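Local coordinates for protein DR hemagglutinin structural subunit (Escherichia coli, PDB 2JKN) that forms the structural subunit of Dr fimbriae and mediates adherence of uropathogenic bacteria to the upper urinary tract by binding the Dr blood group antigen, at residues Ala49-Val54 with Ile124-Gln129. Residues are numbered along the deposited sequence; the frame is centred on the assembly and turned at random.
Sequences APIGPV and IYVDGQ. With CL8 (chloramphenicol succinate), chain I.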
ATOM      1  N   ALA A  49      16.922 -17.326  12.717  1.00 17.82           N
ATOM      2  CA  ALA A  49      15.630 -17.650  12.114  1.00 17.52           C
ATOM      3  C   ALA A  49      15.423 -16.786  10.842  1.00 19.96           C
ATOM      4  O   ALA A  49      15.593 -15.572  10.879  1.00 16.02           O
ATOM      5  CB  ALA A  49      14.512 -17.397  13.107  1.00 18.60           C
ATOM      6  N   PRO A  50      15.077 -17.419   9.720  1.00 19.08           N
ATOM      7  CA  PRO A  50      14.813 -16.659   8.478  1.00 18.41           C
ATOM      8  C   PRO A  50      13.541 -15.806   8.589  1.00 20.40           C
ATOM      9  O   PRO A  50      12.512 -16.249   9.101  1.00 18.58           O
ATOM     10  CB  PRO A  50      14.618 -17.754   7.430  1.00 20.65           C
ATOM     11  CG  PRO A  50      14.124 -18.958   8.237  1.00 25.38           C
ATOM     12  CD  PRO A  50      14.912 -18.877   9.527  1.00 20.67           C
ATOM     13  N   ILE A  51      13.641 -14.556   8.151  1.00 15.90           N
ATOM     14  CA  ILE A  51      12.496 -13.656   8.148  1.00 16.40           C
ATOM     15  C   ILE A  51      11.927 -13.620   6.729  1.00 22.84           C
ATOM     16  O   ILE A  51      10.716 -13.697   6.527  1.00 23.22           O
ATOM     17  CB  ILE A  51      12.886 -12.241   8.677  1.00 18.82           C
ATOM     18  CG1 ILE A  51      13.144 -12.307  10.195  1.00 19.26           C
ATOM     19  CG2 ILE A  51      11.756 -11.221   8.388  1.00 19.48           C
ATOM     20  CD1 ILE A  51      13.614 -10.989  10.787  1.00 22.79           C
ATOM     21  N   GLY A  52      12.808 -13.567   5.739  1.00 20.84           N
ATOM     22  CA  GLY A  52      12.375 -13.641   4.349  1.00 20.63           C
ATOM     23  C   GLY A  52      13.496 -13.300   3.378  1.00 22.26           C
ATOM     24  O   GLY A  52      14.516 -12.735   3.765  1.00 20.82           O
ATOM     25  N   PRO A  53      13.284 -13.622   2.107  1.00 18.89           N
ATOM     26  CA  PRO A  53      14.277 -13.326   1.090  1.00 18.37           C
ATOM     27  C   PRO A  53      13.997 -11.955   0.450  1.00 19.06           C
ATOM     28  O   PRO A  53      12.854 -11.463   0.445  1.00 17.84           O
ATOM     29  CB  PRO A  53      14.051 -14.442   0.065  1.00 20.07           C
ATOM     30  CG  PRO A  53      12.573 -14.682   0.124  1.00 24.51           C
ATOM     31  CD  PRO A  53      12.211 -14.502   1.591  1.00 20.38           C
ATOM     32  N   VAL A  54      15.041 -11.367  -0.108  1.00 15.46           N
ATOM     33  CA  VAL A  54      14.946 -10.107  -0.837  1.00 14.94           C
ATOM     34  C   VAL A  54      15.610 -10.329  -2.196  1.00 17.29           C
ATOM     35  O   VAL A  54      16.799 -10.594  -2.264  1.00 17.01           O
ATOM     36  CB  VAL A  54      15.665  -8.966  -0.070  1.00 18.73           C
ATOM     37  CG1 VAL A  54      15.684  -7.652  -0.890  1.00 18.13           C
ATOM     38  CG2 VAL A  54      15.034  -8.766   1.289  1.00 19.46           C
ATOM     39  N   ILE A 124      17.265 -12.261   4.997  1.00 13.29           N
ATOM     40  CA  ILE A 124      17.161 -11.478   6.239  1.00 13.66           C
ATOM     41  C   ILE A 124      16.941 -12.488   7.367  1.00 16.57           C
ATOM     42  O   ILE A 124      16.020 -13.308   7.292  1.00 15.49           O
ATOM     43  CB  ILE A 124      16.015 -10.461   6.192  1.00 17.20           C
ATOM     44  CG1 ILE A 124      16.099  -9.596   4.914  1.00 17.96           C
ATOM     45  CG2 ILE A 124      16.032  -9.601   7.465  1.00 17.70           C
ATOM     46  CD1 ILE A 124      17.381  -8.762   4.802  1.00 18.03           C
ATOM     47  N   TYR A 125      17.837 -12.478   8.362  1.00 13.59           N
ATOM     48  CA  TYR A 125      17.806 -13.460   9.457  1.00 13.30           C
ATOM     49  C   TYR A 125      17.825 -12.783  10.849  1.00 18.57           C
ATOM     50  O   TYR A 125      18.517 -11.795  11.065  1.00 17.37           O
ATOM     51  CB  TYR A 125      19.017 -14.404   9.352  1.00 14.15           C
ATOM     52  CG  TYR A 125      19.160 -15.113   8.008  1.00 16.03           C
ATOM     53  CD1 TYR A 125      18.616 -16.367   7.799  1.00 18.02           C
ATOM     54  CD2 TYR A 125      19.860 -14.510   6.948  1.00 16.80           C
ATOM     55  CE1 TYR A 125      18.730 -17.003   6.559  1.00 18.37           C
ATOM     56  CE2 TYR A 125      19.974 -15.130   5.713  1.00 17.13           C
ATOM     57  CZ  TYR A 125      19.392 -16.365   5.518  1.00 20.10           C
ATOM     58  OH  TYR A 125      19.531 -16.994   4.299  1.00 20.49           O
ATOM     59  N   VAL A 126      17.113 -13.366  11.801  1.00 15.93           N
ATOM     60  CA  VAL A 126      17.135 -12.851  13.167  1.00 15.59           C
ATOM     61  C   VAL A 126      18.589 -12.929  13.697  1.00 18.97           C
ATOM     62  O   VAL A 126      19.257 -13.949  13.540  1.00 18.22           O
ATOM     63  CB  VAL A 126      16.145 -13.642  14.076  1.00 18.46           C
ATOM     64  CG1 VAL A 126      16.320 -13.233  15.549  1.00 18.30           C
ATOM     65  CG2 VAL A 126      14.700 -13.404  13.615  1.00 18.07           C
ATOM     66  N   ASP A 127      19.080 -11.828  14.267  1.00 16.05           N
ATOM     67  CA  ASP A 127      20.455 -11.774  14.789  1.00 16.34           C
ATOM     68  C   ASP A 127      20.419 -11.830  16.313  1.00 20.57           C
ATOM     69  O   ASP A 127      20.208 -10.800  16.977  1.00 18.60           O
ATOM     70  CB  ASP A 127      21.141 -10.481  14.335  1.00 17.26           C
ATOM     71  CG  ASP A 127      22.577 -10.330  14.887  1.00 26.70           C
ATOM     72  OD1 ASP A 127      23.215 -11.352  15.228  1.00 23.76           O
ATOM     73  OD2 ASP A 127      23.062  -9.179  14.948  1.00 31.25           O
ATOM     74  N   GLY A 128      20.593 -13.033  16.859  1.00 18.35           N
ATOM     75  CA  GLY A 128      20.533 -13.251  18.308  1.00 18.49           C
ATOM     76  C   GLY A 128      19.074 -13.527  18.697  1.00 20.48           C
ATOM     77  O   GLY A 128      18.158 -12.904  18.153  1.00 17.75           O
ATOM     78  N   GLN A 129      18.850 -14.503  19.580  1.00 15.42           N
ATOM     79  CA  GLN A 129      17.480 -14.840  19.998  1.00 14.13           C
ATOM     80  C   GLN A 129      16.802 -13.592  20.574  1.00 18.43           C
ATOM     81  O   GLN A 129      17.371 -12.910  21.416  1.00 15.69           O
ATOM     82  CB  GLN A 129      17.452 -16.000  21.033  1.00 14.31           C
ATOM     83  CG  GLN A 129      17.851 -15.589  22.467  1.00 16.37           C
ATOM     84  CD  GLN A 129      16.684 -14.997  23.266  1.00 27.26           C
ATOM     85  OE1 GLN A 129      15.533 -15.048  22.831  1.00 21.06           O
ATOM     86  NE2 GLN A 129      16.973 -14.502  24.472  1.00 18.05           N
TER
HETATM   87  C1  CL8 I1141      16.023 -16.846   3.647  1.00 30.82           C
HETATM   88 CL1  CL8 I1141      15.831 -15.489   4.808  1.00 29.91          CL
HETATM   89 CL2  CL8 I1141      16.490 -16.301   2.017  1.00 31.34          CL
HETATM   90  C2  CL8 I1141      14.630 -17.563   3.605  1.00 33.84           C
HETATM   91  O2  CL8 I1141      13.592 -16.898   3.691  1.00 32.03           O
HETATM   92  N2  CL8 I1141      14.712 -18.813   3.495  1.00 38.82           N
HETATM   93  C3  CL8 I1141      13.713 -19.905   3.438  1.00 44.55           C
HETATM   94  C4  CL8 I1141      13.469 -20.507   4.834  1.00 48.88           C
HETATM   95  C5  CL8 I1141      13.661 -20.621   2.130  1.00 44.59           C
HETATM   96  O5  CL8 I1141      14.695 -21.593   2.380  1.00 48.09           O
HETATM   97  C6  CL8 I1141      13.668 -19.942   0.886  1.00 41.63           C
HETATM   98  C7  CL8 I1141      12.639 -19.096   0.523  1.00 40.18           C
HETATM   99  C8  CL8 I1141      12.726 -18.389  -0.706  1.00 40.84           C
HETATM  100  C9  CL8 I1141      13.898 -18.577  -1.455  1.00 41.30           C
HETATM  101  N9  CL8 I1141      14.011 -17.848  -2.760  1.00 42.55           N
HETATM  102  O9A CL8 I1141      15.047 -18.048  -3.388  1.00 44.74           O
HETATM  103  O9B CL8 I1141      13.110 -17.140  -3.113  1.00 41.52           O
HETATM  104  C10 CL8 I1141      14.925 -19.374  -1.066  1.00 41.31           C
HETATM  105  C11 CL8 I1141      14.826 -20.070   0.123  1.00 41.35           C
HETATM  106  O4  CL8 I1141      12.434 -19.893   5.635  0.33 47.55           O
HETATM  107  O15 CL8 I1141      10.632 -16.590   3.639  0.33 46.88           O
HETATM  108  C15 CL8 I1141       9.991 -16.357   4.638  0.33 46.31           C
HETATM  109  O16 CL8 I1141       8.810 -15.726   4.545  0.33 45.61           O
HETATM  110  C14 CL8 I1141      10.512 -16.785   5.986  0.33 46.24           C
HETATM  111  C13 CL8 I1141      11.882 -17.455   5.823  0.33 46.43           C
HETATM  112  C12 CL8 I1141      11.737 -18.773   5.112  0.33 46.68           C
HETATM  113  O12 CL8 I1141      11.064 -18.852   4.115  0.33 47.12           O
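A classic beta bulge interrupts the antiparallel pairing of strands 50-59 and 119-126 where two residues of one strand, Ile51 and Gly52, stand across from the single residue Ile124, and chloramphenicol succinate binds over it. Ile124 is gripped through both its backbone polar atoms: its O accepts a nearly straight bond from Ile51 N (2.8 Å, 169° at the hydrogen), while its N donates a more bent one to Gly52 O (3.0 Å, 153°). Beyond the bulge, Pro50 and Tyr125 form a non-hydrogen-bonded pair, and Val126 N donates a hydrogen bond to Ala49 O (2.8 Å).

The side chains separate onto two faces. On the buried one, Val126 CG1 lies anti to the backbone N (chi1 172°), which leaves CG2 beside that N and turned to Ile51; CG2 meets Ile51 CD1 at 3.9 Å, the two side chains crossing at about a right angle. Ile124 CG1 packs against Val54 CG2, and Leu91, Val93 and Ile95 of strand 90-97 add to this apolar layer.

On the other face, Pro50 CA lies oblique to the Tyr125 ring, nearest CD1. The drug's dichloroacetyl end fits between this ring and the bulge: CL1 stands 3.6 Å above one ring face, displaced toward the rim, and also comes to 3.2 Å from Gly52 O. Pro50 CB touches C13 of the succinyl arm, whereas Pro53 CG borders the nitrophenyl ring at C8. Arg96 makes a cation-pi contact with Tyr125. Proline rings, bulge carbonyls and a tyrosine face thus line the chloramphenicol succinate pocket of this Dr-family adhesin, with segment 49-54 inside its predicted receptor-binding region.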